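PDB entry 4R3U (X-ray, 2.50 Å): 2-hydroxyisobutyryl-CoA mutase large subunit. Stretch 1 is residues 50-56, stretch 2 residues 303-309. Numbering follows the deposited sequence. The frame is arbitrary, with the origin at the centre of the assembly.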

# COMPACT_ATOMS: atom_id res chain seq x y z
N HIS A 50 17.65 4.40 12.95
CA HIS A 50 18.15 3.12 12.43
C HIS A 50 17.06 2.48 11.64
O HIS A 50 15.89 2.76 11.89
CB HIS A 50 18.50 2.15 13.58
CG HIS A 50 19.54 2.64 14.52
ND1 HIS A 50 20.85 2.19 14.43
CD2 HIS A 50 19.44 3.50 15.56
CE1 HIS A 50 21.50 2.81 15.40
NE2 HIS A 50 20.69 3.61 16.10
N THR A 51 17.41 1.54 10.76
CA THR A 51 16.43 0.75 10.05
C THR A 51 15.87 -0.30 11.11
O THR A 51 16.36 -0.34 12.25
CB THR A 51 17.10 0.04 8.86
OG1 THR A 51 18.25 -0.68 9.31
CG2 THR A 51 17.50 0.96 7.76
N ILE A 52 14.86 -1.12 10.75
CA ILE A 52 14.33 -2.14 11.68
C ILE A 52 15.44 -3.18 11.90
O ILE A 52 15.64 -3.65 13.01
CB ILE A 52 13.01 -2.76 11.16
CG1 ILE A 52 11.87 -1.71 11.11
CG2 ILE A 52 12.60 -4.00 11.98
CD1 ILE A 52 10.59 -2.12 10.31
N GLY A 53 16.21 -3.42 10.85
CA GLY A 53 17.35 -4.34 10.87
C GLY A 53 18.60 -3.80 11.54
O GLY A 53 19.67 -4.39 11.38
N ASP A 54 18.46 -2.68 12.30
CA ASP A 54 19.50 -2.01 13.11
C ASP A 54 20.68 -1.37 12.38
O ASP A 54 21.76 -1.20 12.97
CB ASP A 54 19.95 -2.90 14.27
CG ASP A 54 19.24 -2.69 15.58
OD1 ASP A 54 18.12 -2.10 15.56
OD2 ASP A 54 19.77 -3.13 16.61
N PHE A 55 20.50 -1.01 11.12
CA PHE A 55 21.55 -0.31 10.38
C PHE A 55 21.33 1.17 10.63
O PHE A 55 20.20 1.64 10.45
CB PHE A 55 21.44 -0.61 8.88
CG PHE A 55 22.20 -1.81 8.40
CD1 PHE A 55 21.99 -3.06 8.96
CD2 PHE A 55 23.09 -1.71 7.33
CE1 PHE A 55 22.68 -4.18 8.51
CE2 PHE A 55 23.77 -2.84 6.86
CZ PHE A 55 23.56 -4.06 7.45
N PRO A 56 22.35 1.92 11.08
CA PRO A 56 22.15 3.37 11.29
C PRO A 56 21.95 4.10 9.96
O PRO A 56 22.63 3.81 8.96
CB PRO A 56 23.42 3.81 12.02
CG PRO A 56 24.45 2.81 11.67
CD PRO A 56 23.75 1.51 11.37
N GLN A 303 10.07 -7.62 4.31
CA GLN A 303 9.76 -7.10 5.63
C GLN A 303 9.29 -5.67 5.57
O GLN A 303 9.15 -5.09 4.47
CB GLN A 303 10.91 -7.30 6.63
CG GLN A 303 10.68 -8.41 7.65
CD GLN A 303 9.91 -7.99 8.91
OE1 GLN A 303 9.70 -6.81 9.24
NE2 GLN A 303 9.49 -8.99 9.66
N GLY A 304 9.00 -5.14 6.79
CA GLY A 304 8.42 -3.83 7.02
C GLY A 304 9.25 -2.64 6.68
O GLY A 304 8.66 -1.60 6.45
N ASP A 305 10.61 -2.72 6.74
CA ASP A 305 11.39 -1.51 6.43
C ASP A 305 11.49 -1.41 4.92
O ASP A 305 12.30 -2.10 4.28
CB ASP A 305 12.77 -1.47 7.12
CG ASP A 305 13.38 -0.07 7.19
OD1 ASP A 305 13.53 0.59 6.12
OD2 ASP A 305 13.76 0.35 8.32
N PHE A 306 10.61 -0.58 4.36
CA PHE A 306 10.46 -0.38 2.93
C PHE A 306 11.76 -0.33 2.12
O PHE A 306 11.93 -1.15 1.21
CB PHE A 306 9.55 0.83 2.66
CG PHE A 306 9.17 0.99 1.21
CD1 PHE A 306 8.15 0.21 0.65
CD2 PHE A 306 9.83 1.91 0.40
CE1 PHE A 306 7.81 0.34 -0.70
CE2 PHE A 306 9.47 2.07 -0.94
CZ PHE A 306 8.46 1.28 -1.48
N PHE A 307 12.67 0.61 2.44
CA PHE A 307 13.94 0.78 1.73
C PHE A 307 15.00 -0.22 2.05
O PHE A 307 15.67 -0.68 1.11
CB PHE A 307 14.47 2.20 1.82
CG PHE A 307 13.59 3.18 1.08
CD1 PHE A 307 13.54 3.18 -0.31
CD2 PHE A 307 12.80 4.08 1.78
CE1 PHE A 307 12.73 4.08 -0.99
CE2 PHE A 307 11.98 4.98 1.09
CZ PHE A 307 11.97 4.98 -0.29
N GLU A 308 15.11 -0.63 3.34
CA GLU A 308 16.05 -1.66 3.78
C GLU A 308 15.85 -3.02 3.03
O GLU A 308 16.82 -3.65 2.62
CB GLU A 308 15.94 -1.85 5.28
CG GLU A 308 16.63 -3.07 5.83
CD GLU A 308 16.68 -3.04 7.34
OE1 GLU A 308 15.60 -3.12 7.98
OE2 GLU A 308 17.80 -2.85 7.88
N GLU A 309 14.59 -3.43 2.84
CA GLU A 309 14.21 -4.66 2.15
C GLU A 309 14.60 -4.64 0.69
O GLU A 309 15.13 -5.63 0.23
CB GLU A 309 12.70 -4.94 2.36
CG GLU A 309 12.43 -5.37 3.79
CD GLU A 309 13.17 -6.64 4.19
OE1 GLU A 309 12.92 -7.69 3.55
OE2 GLU A 309 13.99 -6.60 5.14

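Two carboxylates from the start of a helix hold a type I beta turn running from Thr-51 to Asp-54. Glu-308 reaches the turn with chi1 and chi2 both t (168° and 170°), an extended chain that carries its carboxylate to the turn; chi3 of 66° sets the plane in which both oxygens find donors. Glu-308 OE2 accepts from Thr-51 OG1 at 2.6 Å, and Glu-308 OE1 accepts from Gly-53 N at 2.9 Å. Thr-51, chi1 p, points its CA-to-CB bond toward the helix, and its hydroxyl works in two directions: while donating to Glu-308, Thr-51 OG1 accepts from Phe-55 N at 2.9 Å, tying the side chain to the backbone just beyond the turn. Gly-53 has no side chain, and an ideal CB would lie 2.4 Å from Glu-308 OE2, a clash, so the close approach depends on glycine. Asp-305, chi1 t, divides its carboxylate between the stretches: Asp-305 OD2 accepts from Ile-52 N at 3.0 Å, whereas Asp-305 OD1 caps the helix through a weak bond from Glu-308 N at 3.4 Å. The CA-to-CB bond of Ile-52 points sideways, and with chi1 m and chi2 t its CD1 lies 3.9 Å from both Asp-305 CB and Gly-304 C, an apolar flank to an otherwise polar contact.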